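Local structure of aldehyde dehydrogenase (Listeria monocytogenes, 3K9D) at residues 91-96 against 103-108; 130-135 against 437-442; 26-31 against 165-170. The protein probably acts as an NAD- or NADP-dependent oxidoreductase on aldehyde or oxo groups. One frame throughout, in Å; residues are numbered along the deposited sequence.

Contact 1. Residues 91-96 against 103-108; sequences IGMLKE and MEVAVP
Leu94 and Lys95 both direct their backbone N-H at the carbonyl oxygen of Glu104, and around this forked grip the antiparallel strands 92-96 and 103-108 change register by one residue. Leu94 N lies 2.8 Å from Glu104 O, while the second donor, Lys95 N, makes a longer bond of 3.3 Å to the same Glu104 O. Beyond the extra residue the pairing is secured by Glu104 N, which donates to Lys95 O at 2.8 Å. At the other end Ala106 N donates to Gly92 O, but the return bond is replaced by a water that accepts from Gly92 N and donates to Ala106 O, the latter at 2.7 Å.

Close side-chain packing occurs in two places. On the face carrying Met93, Val105 and Met103, Met93 has CG anti to the backbone N (chi1 -178°) and bends twice further out, so that its SD sits 3.9 Å from Val105 CG2 and its CE 3.9 Å from Met103 SD. Arg386 and Ala389 of the second subunit pack against this face. On the face of Lys95, Glu104 and Ala106, Leu94 rests CG and CD1 on the methyl of buried Ala106, with CD1 3.9 Å from Ala106 CB.

The solvent side lies at exposed Lys95 and Glu96. Here Lys95 and Glu104 run side by side in the same direction and join at their ends in a salt bridge, NZ to OE2 3.0 Å. The ammonium approaches from above the carboxylate plane, 60° out of it. The Met93 face thus meets a neighbouring subunit, while the other is apolar at Ala106 and runs out to an ion pair at Lys95, on a beta hairpin interrupted by a classic beta bulge.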
ATOM      1  N   ILE A  91       8.449  -2.999 -16.941  1.00 17.04           N
ATOM      2  CA  ILE A  91       8.607  -4.430 -17.183  1.00 18.59           C
ATOM      3  C   ILE A  91      10.079  -4.835 -17.034  1.00 19.74           C
ATOM      4  O   ILE A  91      10.964  -4.223 -17.630  1.00 20.43           O
ATOM      5  CB  ILE A  91       8.082  -4.834 -18.606  1.00 20.80           C
ATOM      6  CG1 ILE A  91       6.586  -4.514 -18.780  1.00 20.70           C
ATOM      7  CG2 ILE A  91       8.387  -6.303 -18.938  1.00 16.88           C
ATOM      8  CD1 ILE A  91       5.628  -5.359 -17.928  1.00 16.31           C
ATOM      9  N   GLY A  92      10.340  -5.862 -16.232  1.00 17.33           N
ATOM     10  CA  GLY A  92      11.683  -6.456 -16.190  1.00 16.99           C
ATOM     11  C   GLY A  92      12.693  -5.594 -15.455  1.00 13.70           C
ATOM     12  O   GLY A  92      12.320  -4.823 -14.580  1.00 12.25           O
ATOM     13  N   MET A  93      13.965  -5.722 -15.834  1.00 13.82           N
ATOM     14  CA  MET A  93      15.061  -5.013 -15.177  1.00 18.56           C
ATOM     15  C   MET A  93      14.948  -3.502 -15.359  1.00 21.63           C
ATOM     16  O   MET A  93      14.978  -3.006 -16.485  1.00 21.40           O
ATOM     17  CB  MET A  93      16.405  -5.485 -15.722  1.00 17.99           C
ATOM     18  CG  MET A  93      17.606  -4.828 -15.070  1.00 27.52           C
ATOM     19  SD  MET A  93      18.070  -5.653 -13.537  1.00 23.19           S
ATOM     20  CE  MET A  93      18.723  -7.171 -14.205  1.00 16.99           C
ATOM     21  N   LEU A  94      14.834  -2.785 -14.242  1.00 16.69           N
ATOM     22  CA  LEU A  94      14.689  -1.342 -14.272  1.00 20.60           C
ATOM     23  C   LEU A  94      16.008  -0.630 -14.011  1.00 28.00           C
ATOM     24  O   LEU A  94      16.344   0.339 -14.690  1.00 27.71           O
ATOM     25  CB  LEU A  94      13.631  -0.884 -13.260  1.00 22.37           C
ATOM     26  CG  LEU A  94      12.196  -1.414 -13.360  1.00 27.76           C
ATOM     27  CD1 LEU A  94      11.385  -0.921 -12.176  1.00 36.86           C
ATOM     28  CD2 LEU A  94      11.522  -1.008 -14.671  1.00 21.50           C
ATOM     29  N   LYS A  95      16.754  -1.114 -13.023  1.00 21.93           N
ATOM     30  CA  LYS A  95      17.912  -0.396 -12.516  1.00 16.55           C
ATOM     31  C   LYS A  95      19.012  -1.378 -12.176  1.00 20.52           C
ATOM     32  O   LYS A  95      18.724  -2.473 -11.698  1.00 18.11           O
ATOM     33  CB  LYS A  95      17.528   0.364 -11.252  1.00 17.14           C
ATOM     34  CG  LYS A  95      17.287   1.841 -11.432  1.00 36.99           C
ATOM     35  CD  LYS A  95      16.768   2.472 -10.145  1.00 39.89           C
ATOM     36  CE  LYS A  95      17.701   2.226  -8.961  1.00 46.82           C
ATOM     37  NZ  LYS A  95      17.234   2.956  -7.741  1.00 32.16           N
ATOM     38  N   GLU A  96      20.258  -0.984 -12.443  1.00 17.00           N
ATOM     39  CA  GLU A  96      21.441  -1.756 -12.083  1.00 23.95           C
ATOM     40  C   GLU A  96      22.444  -0.813 -11.423  1.00 32.23           C
ATOM     41  O   GLU A  96      23.283  -0.214 -12.105  1.00 38.69           O
ATOM     42  CB  GLU A  96      22.075  -2.405 -13.325  1.00 26.42           C
ATOM     43  CG  GLU A  96      21.256  -3.519 -13.958  1.00 35.12           C
ATOM     44  CD  GLU A  96      21.661  -3.799 -15.391  1.00 41.34           C
ATOM     45  OE1 GLU A  96      22.808  -4.262 -15.616  1.00 29.24           O
ATOM     46  OE2 GLU A  96      20.825  -3.559 -16.291  1.00 37.46           O
ATOM     47  N   MET A 103      20.465  -4.452  -7.934  1.00 15.52           N
ATOM     48  CA  MET A 103      19.658  -4.367  -9.147  1.00 15.58           C
ATOM     49  C   MET A 103      18.189  -4.329  -8.757  1.00 14.80           C
ATOM     50  O   MET A 103      17.814  -4.880  -7.718  1.00 14.43           O
ATOM     51  CB  MET A 103      19.917  -5.578 -10.052  1.00 13.65           C
ATOM     52  CG  MET A 103      21.395  -5.859 -10.320  1.00 17.90           C
ATOM     53  SD  MET A 103      21.673  -6.974 -11.714  1.00 26.66           S
ATOM     54  CE  MET A 103      21.142  -8.554 -11.059  1.00 18.93           C
ATOM     55  N   GLU A 104      17.364  -3.682  -9.578  1.00 11.07           N
ATOM     56  CA  GLU A 104      15.916  -3.610  -9.341  1.00 14.11           C
ATOM     57  C   GLU A 104      15.133  -4.132 -10.545  1.00 20.28           C
ATOM     58  O   GLU A 104      15.435  -3.789 -11.694  1.00 20.15           O
ATOM     59  CB  GLU A 104      15.465  -2.178  -8.998  1.00  8.55           C
ATOM     60  CG  GLU A 104      16.100  -1.602  -7.751  1.00 14.22           C
ATOM     61  CD  GLU A 104      15.499  -0.283  -7.306  1.00 29.32           C
ATOM     62  OE1 GLU A 104      14.367   0.063  -7.720  1.00 33.73           O
ATOM     63  OE2 GLU A 104      16.167   0.413  -6.512  1.00 38.10           O
ATOM     64  N   VAL A 105      14.129  -4.961 -10.262  1.00 18.77           N
ATOM     65  CA  VAL A 105      13.319  -5.647 -11.270  1.00 16.34           C
ATOM     66  C   VAL A 105      11.854  -5.436 -10.913  1.00 17.60           C
ATOM     67  O   VAL A 105      11.444  -5.691  -9.780  1.00 13.75           O
ATOM     68  CB  VAL A 105      13.628  -7.193 -11.312  1.00 18.09           C
ATOM     69  CG1 VAL A 105      12.636  -7.963 -12.221  1.00 10.38           C
ATOM     70  CG2 VAL A 105      15.057  -7.463 -11.763  1.00 16.33           C
ATOM     71  N   ALA A 106      11.070  -4.962 -11.884  1.00 20.59           N
ATOM     72  CA  ALA A 106       9.633  -4.818 -11.731  1.00 11.15           C
ATOM     73  C   ALA A 106       8.934  -6.180 -11.719  1.00 14.59           C
ATOM     74  O   ALA A 106       9.167  -7.038 -12.588  1.00 19.40           O
ATOM     75  CB  ALA A 106       9.085  -3.944 -12.840  1.00 16.95           C
ATOM     76  N   VAL A 107       8.086  -6.380 -10.720  1.00 17.38           N
ATOM     77  CA  VAL A 107       7.311  -7.606 -10.598  1.00 19.13           C
ATOM     78  C   VAL A 107       5.844  -7.238 -10.628  1.00 15.03           C
ATOM     79  O   VAL A 107       5.384  -6.532  -9.732  1.00 13.90           O
ATOM     80  CB  VAL A 107       7.611  -8.341  -9.263  1.00 12.79           C
ATOM     81  CG1 VAL A 107       6.786  -9.600  -9.148  1.00 17.51           C
ATOM     82  CG2 VAL A 107       9.068  -8.689  -9.169  1.00 12.12           C
ATOM     83  N   PRO A 108       5.100  -7.717 -11.645  1.00 17.39           N
ATOM     84  CA  PRO A 108       3.662  -7.439 -11.735  1.00 15.98           C
ATOM     85  C   PRO A 108       2.933  -7.993 -10.515  1.00 22.54           C
ATOM     86  O   PRO A 108       3.328  -9.037  -9.989  1.00 20.42           O
ATOM     87  CB  PRO A 108       3.228  -8.218 -12.979  1.00 14.23           C
ATOM     88  CG  PRO A 108       4.457  -8.390 -13.775  1.00 20.28           C
ATOM     89  CD  PRO A 108       5.556  -8.566 -12.761  1.00 17.80           C
TER
HETATM   90  O   HOH W   1       7.865  -6.825 -14.973  1.00 19.16           O

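Contact 2. Residues 130-135 against 437-442; sequences LISIKA and ENLFNI
Ala135, just past the end of helix 121-134, and Phe440, the first residue of strand 440-447, lie with their CA atoms 6.0 Å apart, the nearest pair of CA atoms between segments 130-135 and 437-442. Ala135 N still closes the last helical turn, donating to Ile131 O at 3.3 Å, though the residue itself has left the helix. Across from it the chain leaves a short 3-10 turn at 437-438, passes through Leu439 and only then becomes extended. Polar linkage between the two backbones is supplied from outside, by the side-chain amide of Asn137, whose ND2 bonds to both Ser132 O and Leu439 O.

Leu439 is the main apolar partner of the helix. Its CG stands anti to the carbonyl carbon (chi1 -64°), and the CD1 branch beyond reaches Ile131, crossing that side chain obliquely. Leu439 CD1 is 3.7 Å from Ile131 CD1 and 3.8 Å from Ile131 CG1, so it bears on the outer end of the isoleucine. The same methyl lies 4.2 Å from Ser132 OG, a hydroxyl already hydrogen-bonded within the helix to Lys128 O.

Ala135 fills the other half of the contact with a single methyl. Its CB packs 3.4 Å from Leu439 O and 4.0 Å from Leu439 CB, and it also meets Phe440 at the edge of the ring, near the ring plane, where CD2 is 4.1 Å away. The apolar contact continues onto Leu94 and Ala106 of strands 92-97 and 102-116 through Phe440, and onto Ile434 and Pro436 through Ile131.

Helix 121-134 connects the parallel strands 102-116 and 138-143. The C-terminal end of a beta-alpha-beta crossover helix is therefore packed against the entry to a late strand that joins the same sheet antiparallel.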
ATOM      1  N   LEU A 130      -5.527   0.034 -19.076  1.00 18.26           N
ATOM      2  CA  LEU A 130      -4.267   0.569 -19.581  1.00 18.68           C
ATOM      3  C   LEU A 130      -3.146   0.521 -18.565  1.00 22.45           C
ATOM      4  O   LEU A 130      -2.044   0.086 -18.889  1.00 21.88           O
ATOM      5  CB  LEU A 130      -4.448   2.021 -20.017  1.00 25.87           C
ATOM      6  CG  LEU A 130      -5.072   2.283 -21.376  1.00 16.33           C
ATOM      7  CD1 LEU A 130      -5.573   3.694 -21.397  1.00 14.05           C
ATOM      8  CD2 LEU A 130      -4.081   2.042 -22.479  1.00 18.88           C
ATOM      9  N   ILE A 131      -3.425   0.964 -17.341  1.00 13.06           N
ATOM     10  CA  ILE A 131      -2.397   0.963 -16.289  1.00 19.56           C
ATOM     11  C   ILE A 131      -2.039  -0.440 -15.727  1.00 13.78           C
ATOM     12  O   ILE A 131      -0.869  -0.715 -15.462  1.00 15.58           O
ATOM     13  CB  ILE A 131      -2.677   2.032 -15.173  1.00 12.56           C
ATOM     14  CG1 ILE A 131      -3.954   1.717 -14.376  1.00 14.70           C
ATOM     15  CG2 ILE A 131      -2.752   3.438 -15.812  1.00 17.67           C
ATOM     16  CD1 ILE A 131      -4.094   2.499 -13.107  1.00 13.18           C
ATOM     17  N   SER A 132      -3.036  -1.317 -15.584  1.00 17.79           N
ATOM     18  CA  SER A 132      -2.804  -2.702 -15.149  1.00 19.68           C
ATOM     19  C   SER A 132      -1.996  -3.488 -16.168  1.00 22.26           C
ATOM     20  O   SER A 132      -0.972  -4.082 -15.826  1.00 15.21           O
ATOM     21  CB  SER A 132      -4.117  -3.438 -14.869  1.00 16.26           C
ATOM     22  OG  SER A 132      -4.875  -2.755 -13.885  1.00 20.81           O
ATOM     23  N   ILE A 133      -2.449  -3.468 -17.422  1.00 16.49           N
ATOM     24  CA  ILE A 133      -1.752  -4.128 -18.529  1.00 19.95           C
ATOM     25  C   ILE A 133      -0.333  -3.572 -18.720  1.00 18.50           C
ATOM     26  O   ILE A 133       0.614  -4.348 -18.942  1.00 16.35           O
ATOM     27  CB  ILE A 133      -2.572  -4.055 -19.859  1.00 16.13           C
ATOM     28  CG1 ILE A 133      -3.870  -4.879 -19.757  1.00 17.34           C
ATOM     29  CG2 ILE A 133      -1.730  -4.499 -21.050  1.00 19.31           C
ATOM     30  CD1 ILE A 133      -3.685  -6.405 -19.855  1.00 18.50           C
ATOM     31  N   LYS A 134      -0.185  -2.248 -18.584  1.00 18.59           N
ATOM     32  CA  LYS A 134       1.131  -1.569 -18.648  1.00 13.73           C
ATOM     33  C   LYS A 134       2.140  -2.126 -17.648  1.00 17.45           C
ATOM     34  O   LYS A 134       3.336  -2.213 -17.950  1.00 16.74           O
ATOM     35  CB  LYS A 134       0.981  -0.057 -18.424  1.00 15.10           C
ATOM     36  CG  LYS A 134       2.280   0.758 -18.450  1.00 14.08           C
ATOM     37  CD  LYS A 134       3.023   0.666 -19.780  1.00 14.73           C
ATOM     38  CE  LYS A 134       4.380   1.337 -19.674  1.00 16.24           C
ATOM     39  NZ  LYS A 134       4.968   1.822 -20.959  1.00 14.62           N
ATOM     40  N   ALA A 135       1.651  -2.508 -16.472  1.00 15.23           N
ATOM     41  CA  ALA A 135       2.507  -3.060 -15.421  1.00 23.47           C
ATOM     42  C   ALA A 135       2.612  -4.598 -15.455  1.00 19.02           C
ATOM     43  O   ALA A 135       3.255  -5.200 -14.585  1.00 16.19           O
ATOM     44  CB  ALA A 135       2.051  -2.548 -14.052  1.00 14.06           C
ATOM     45  N   GLU A 437       3.022   2.596 -11.563  1.00 26.20           N
ATOM     46  CA  GLU A 437       3.945   2.488 -10.435  1.00 21.23           C
ATOM     47  C   GLU A 437       3.305   2.071  -9.108  1.00 25.82           C
ATOM     48  O   GLU A 437       4.012   1.818  -8.134  1.00 22.68           O
ATOM     49  CB  GLU A 437       4.735   3.798 -10.276  1.00 27.88           C
ATOM     50  CG  GLU A 437       5.779   4.018 -11.373  1.00 28.30           C
ATOM     51  CD  GLU A 437       6.599   5.287 -11.198  1.00 37.34           C
ATOM     52  OE1 GLU A 437       7.229   5.716 -12.184  1.00 50.31           O
ATOM     53  OE2 GLU A 437       6.627   5.862 -10.086  1.00 37.74           O
ATOM     54  N   ASN A 438       1.975   2.006  -9.072  1.00 15.60           N
ATOM     55  CA  ASN A 438       1.237   1.445  -7.938  1.00 21.47           C
ATOM     56  C   ASN A 438       0.798   0.000  -8.181  1.00 17.39           C
ATOM     57  O   ASN A 438       0.096  -0.599  -7.352  1.00 19.56           O
ATOM     58  CB  ASN A 438      -0.006   2.288  -7.649  1.00 19.33           C
ATOM     59  CG  ASN A 438       0.316   3.752  -7.458  1.00 25.99           C
ATOM     60  OD1 ASN A 438       0.278   4.523  -8.406  1.00 16.40           O
ATOM     61  ND2 ASN A 438       0.662   4.134  -6.238  1.00 18.93           N
ATOM     62  N   LEU A 439       1.181  -0.536  -9.340  1.00 16.71           N
ATOM     63  CA  LEU A 439       0.712  -1.839  -9.797  1.00 16.43           C
ATOM     64  C   LEU A 439       1.845  -2.783 -10.194  1.00 18.75           C
ATOM     65  O   LEU A 439       1.642  -3.740 -10.942  1.00 16.13           O
ATOM     66  CB  LEU A 439      -0.298  -1.677 -10.940  1.00 20.64           C
ATOM     67  CG  LEU A 439      -1.579  -0.952 -10.501  1.00 16.28           C
ATOM     68  CD1 LEU A 439      -2.248  -0.342 -11.707  1.00 17.03           C
ATOM     69  CD2 LEU A 439      -2.539  -1.889  -9.718  1.00 11.11           C
ATOM     70  N   PHE A 440       3.042  -2.479  -9.711  1.00 12.25           N
ATOM     71  CA  PHE A 440       4.119  -3.468  -9.656  1.00 18.29           C
ATOM     72  C   PHE A 440       4.902  -3.334  -8.358  1.00 21.45           C
ATOM     73  O   PHE A 440       4.978  -2.238  -7.782  1.00 15.82           O
ATOM     74  CB  PHE A 440       5.025  -3.492 -10.918  1.00 13.26           C
ATOM     75  CG  PHE A 440       5.839  -2.247 -11.147  1.00 21.40           C
ATOM     76  CD1 PHE A 440       7.108  -2.111 -10.592  1.00 18.09           C
ATOM     77  CD2 PHE A 440       5.359  -1.232 -11.964  1.00 19.54           C
ATOM     78  CE1 PHE A 440       7.869  -0.963 -10.818  1.00 21.10           C
ATOM     79  CE2 PHE A 440       6.112  -0.084 -12.204  1.00 15.70           C
ATOM     80  CZ  PHE A 440       7.363   0.058 -11.626  1.00 23.03           C
ATOM     81  N   ASN A 441       5.442  -4.465  -7.895  1.00 20.77           N
ATOM     82  CA  ASN A 441       6.387  -4.510  -6.793  1.00 23.68           C
ATOM     83  C   ASN A 441       7.797  -4.404  -7.364  1.00 19.46           C
ATOM     84  O   ASN A 441       8.039  -4.791  -8.499  1.00 18.18           O
ATOM     85  CB  ASN A 441       6.290  -5.843  -6.030  1.00 15.63           C
ATOM     86  CG  ASN A 441       5.009  -6.006  -5.245  1.00 17.80           C
ATOM     87  OD1 ASN A 441       4.397  -7.073  -5.298  1.00 14.19           O
ATOM     88  ND2 ASN A 441       4.615  -4.982  -4.473  1.00 13.57           N
ATOM     89  N   ILE A 442       8.731  -3.904  -6.565  1.00 17.95           N
ATOM     90  CA  ILE A 442      10.138  -3.945  -6.938  1.00 17.43           C
ATOM     91  C   ILE A 442      10.873  -5.087  -6.218  1.00 17.07           C
ATOM     92  O   ILE A 442      10.896  -5.148  -4.985  1.00 16.33           O
ATOM     93  CB  ILE A 442      10.820  -2.591  -6.696  1.00 20.86           C
ATOM     94  CG1 ILE A 442      10.135  -1.512  -7.564  1.00 12.49           C
ATOM     95  CG2 ILE A 442      12.327  -2.680  -6.924  1.00 18.87           C
ATOM     96  CD1 ILE A 442      11.054  -0.471  -8.166  1.00 32.86           C
TER

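Contact 3. Residues 26-31 against 165-170; sequences KELAAM and AGCPKG
Glu27 OE1 accepts a hydrogen bond of 2.7 Å from a water that also donates, weakly, to Gly166 O, and this bridge spans the open edge of the contact between segments 26-31 and 165-170. Beneath it the meeting is apolar, with the ring of Pro168 as its centre. Glu27 CG is anti to the backbone N (chi1 -152°) and the chain stays extended beyond it. The flank of Glu27 slides past the ring of Pro168 in the opposite direction, with Glu27 CB 3.6 Å from Pro168 CG and the carboxylate end beside Pro168 CB and CG.

Two more side chains close on Pro168 CD. Leu28 lies across the ring, its CD2 3.9 Å from Pro168 CD and 4.2 Å from Cys167 SG, while the extended Met31 meets the ring tip to tip, CE to CD 3.8 Å. The same methionine methyl is 3.5 Å from Gly166 O. A type I beta turn from Leu28 to Met31, closed by Met31 N to Leu28 O at 3.1 Å, places Met31 beside Leu28 on the same ring. On the inner side Leu28, Met31 and Cys167 continue onto Ile36 and Ile39 of helix 33-49.

Gly166, with phi 121°, ends helix 148-164 in a Schellman motif. The C-terminal region of helix 6-28 and the beta turn Leu28-Met31 thus pack against that motif and the proline two residues further on.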
ATOM      1  N   LYS A  26       0.438 -14.815 -16.430  1.00 15.52           N
ATOM      2  CA  LYS A  26       1.699 -15.571 -16.549  1.00 18.28           C
ATOM      3  C   LYS A  26       2.254 -15.505 -17.963  1.00 17.31           C
ATOM      4  O   LYS A  26       3.462 -15.427 -18.162  1.00 22.79           O
ATOM      5  CB  LYS A  26       1.536 -17.004 -16.033  1.00 16.94           C
ATOM      6  CG  LYS A  26       1.453 -17.004 -14.496  1.00 26.73           C
ATOM      7  CD  LYS A  26       1.111 -18.351 -13.875  1.00 37.30           C
ATOM      8  CE  LYS A  26       0.454 -18.190 -12.488  1.00 31.63           C
ATOM      9  NZ  LYS A  26       1.239 -17.440 -11.467  1.00 25.71           N
ATOM     10  N   GLU A  27       1.351 -15.453 -18.935  1.00 18.99           N
ATOM     11  CA  GLU A  27       1.718 -15.177 -20.309  1.00 21.98           C
ATOM     12  C   GLU A  27       2.165 -13.713 -20.532  1.00 20.03           C
ATOM     13  O   GLU A  27       3.165 -13.476 -21.199  1.00 19.75           O
ATOM     14  CB  GLU A  27       0.558 -15.564 -21.214  1.00 23.85           C
ATOM     15  CG  GLU A  27       0.949 -15.967 -22.586  1.00 27.08           C
ATOM     16  CD  GLU A  27      -0.191 -16.635 -23.317  1.00 49.80           C
ATOM     17  OE1 GLU A  27      -0.505 -16.210 -24.453  1.00 37.57           O
ATOM     18  OE2 GLU A  27      -0.776 -17.579 -22.741  1.00 48.96           O
ATOM     19  N   LEU A  28       1.452 -12.743 -19.952  1.00 16.05           N
ATOM     20  CA  LEU A  28       1.889 -11.343 -19.991  1.00 20.33           C
ATOM     21  C   LEU A  28       3.242 -11.140 -19.307  1.00 22.50           C
ATOM     22  O   LEU A  28       4.037 -10.308 -19.739  1.00 16.19           O
ATOM     23  CB  LEU A  28       0.873 -10.431 -19.302  1.00 21.49           C
ATOM     24  CG  LEU A  28      -0.432 -10.045 -19.978  1.00 21.70           C
ATOM     25  CD1 LEU A  28      -1.286  -9.305 -18.956  1.00 19.34           C
ATOM     26  CD2 LEU A  28      -0.184  -9.182 -21.221  1.00 23.16           C
ATOM     27  N   ALA A  29       3.476 -11.899 -18.229  1.00 24.33           N
ATOM     28  CA  ALA A  29       4.710 -11.846 -17.433  1.00 28.88           C
ATOM     29  C   ALA A  29       5.981 -12.274 -18.197  1.00 21.58           C
ATOM     30  O   ALA A  29       7.088 -11.912 -17.807  1.00 25.31           O
ATOM     31  CB  ALA A  29       4.552 -12.682 -16.155  1.00 20.97           C
ATOM     32  N   ALA A  30       5.819 -13.037 -19.275  1.00 24.04           N
ATOM     33  CA  ALA A  30       6.943 -13.427 -20.128  1.00 21.59           C
ATOM     34  C   ALA A  30       7.264 -12.398 -21.228  1.00 25.68           C
ATOM     35  O   ALA A  30       8.350 -12.426 -21.819  1.00 26.41           O
ATOM     36  CB  ALA A  30       6.680 -14.796 -20.743  1.00 22.69           C
ATOM     37  N   MET A  31       6.320 -11.501 -21.505  1.00 22.15           N
ATOM     38  CA  MET A  31       6.467 -10.521 -22.591  1.00 22.52           C
ATOM     39  C   MET A  31       7.436  -9.393 -22.242  1.00 23.24           C
ATOM     40  O   MET A  31       7.533  -8.985 -21.080  1.00 26.10           O
ATOM     41  CB  MET A  31       5.114  -9.907 -22.962  1.00 22.80           C
ATOM     42  CG  MET A  31       4.018 -10.888 -23.306  1.00 14.96           C
ATOM     43  SD  MET A  31       2.533 -10.036 -23.933  1.00 14.32           S
ATOM     44  CE  MET A  31       1.666 -11.457 -24.549  1.00 14.03           C
ATOM     45  N   ALA A 165      -3.522  -7.277 -30.802  1.00 16.99           N
ATOM     46  CA  ALA A 165      -2.162  -6.790 -30.581  1.00 22.99           C
ATOM     47  C   ALA A 165      -1.218  -7.813 -29.905  1.00 22.26           C
ATOM     48  O   ALA A 165      -0.030  -7.529 -29.720  1.00 22.42           O
ATOM     49  CB  ALA A 165      -2.211  -5.518 -29.753  1.00 13.19           C
ATOM     50  N   GLY A 166      -1.749  -8.972 -29.512  1.00 23.86           N
ATOM     51  CA  GLY A 166      -0.934 -10.034 -28.912  1.00 26.24           C
ATOM     52  C   GLY A 166      -1.300 -10.495 -27.508  1.00 21.70           C
ATOM     53  O   GLY A 166      -0.785 -11.511 -27.032  1.00 26.99           O
ATOM     54  N   CYS A 167      -2.176  -9.748 -26.839  1.00 14.62           N
ATOM     55  CA  CYS A 167      -2.595 -10.058 -25.480  1.00 19.77           C
ATOM     56  C   CYS A 167      -3.324 -11.405 -25.356  1.00 24.94           C
ATOM     57  O   CYS A 167      -4.171 -11.733 -26.187  1.00 20.11           O
ATOM     58  CB  CYS A 167      -3.479  -8.930 -24.946  1.00 17.83           C
ATOM     59  SG  CYS A 167      -3.886  -9.018 -23.210  1.00 21.68           S
ATOM     60  N   PRO A 168      -2.983 -12.193 -24.317  1.00 23.68           N
ATOM     61  CA  PRO A 168      -3.684 -13.447 -24.036  1.00 22.68           C
ATOM     62  C   PRO A 168      -5.156 -13.208 -23.723  1.00 26.07           C
ATOM     63  O   PRO A 168      -5.484 -12.228 -23.057  1.00 21.23           O
ATOM     64  CB  PRO A 168      -2.992 -13.956 -22.767  1.00 26.45           C
ATOM     65  CG  PRO A 168      -1.707 -13.241 -22.710  1.00 23.27           C
ATOM     66  CD  PRO A 168      -1.903 -11.938 -23.342  1.00 27.85           C
ATOM     67  N   LYS A 169      -6.017 -14.098 -24.212  1.00 20.32           N
ATOM     68  CA  LYS A 169      -7.444 -14.126 -23.876  1.00 25.23           C
ATOM     69  C   LYS A 169      -7.622 -14.277 -22.370  1.00 26.07           C
ATOM     70  O   LYS A 169      -6.859 -14.997 -21.720  1.00 21.92           O
ATOM     71  CB  LYS A 169      -8.098 -15.338 -24.534  1.00 18.99           C
ATOM     72  CG  LYS A 169      -9.331 -15.063 -25.358  1.00 41.34           C
ATOM     73  CD  LYS A 169      -8.959 -14.918 -26.822  1.00 27.32           C
ATOM     74  CE  LYS A 169      -8.877 -16.257 -27.546  1.00 58.70           C
ATOM     75  NZ  LYS A 169     -10.215 -16.722 -28.008  1.00 47.65           N
ATOM     76  N   GLY A 170      -8.621 -13.604 -21.818  1.00 22.26           N
ATOM     77  CA  GLY A 170      -8.909 -13.702 -20.385  1.00 20.50           C
ATOM     78  C   GLY A 170      -8.136 -12.750 -19.491  1.00 21.49           C
ATOM     79  O   GLY A 170      -8.416 -12.660 -18.280  1.00 16.34           O
TER
HETATM   80  O   HOH W   2      -0.688 -14.853 -26.829  1.00 48.13           O

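Overall arrangement
From the N terminus, helix 6-28 delivers segment 26-31, the first half of contact 3. Before its partner arrives, contact 1 opens and closes within a short hairpin loop between 91-96 and 103-108, so it is nested inside the long loop that 165-170 later completes. Segment 130-135 also lies within that loop, but its partner 437-442 comes some 300 residues later; contacts 2 and 3 therefore cross, whereas contacts 1 and 2 stand in series. Contacts 1 and 2 share a sheet, with strands 102-116 and 440-447 as neighbours. Ile133 of helix 121-134 touches Leu28 and Cys167, and Ile91 touches Met31, so the end of helix 6-28 and its following turn sit beside both crossover helix and hairpin.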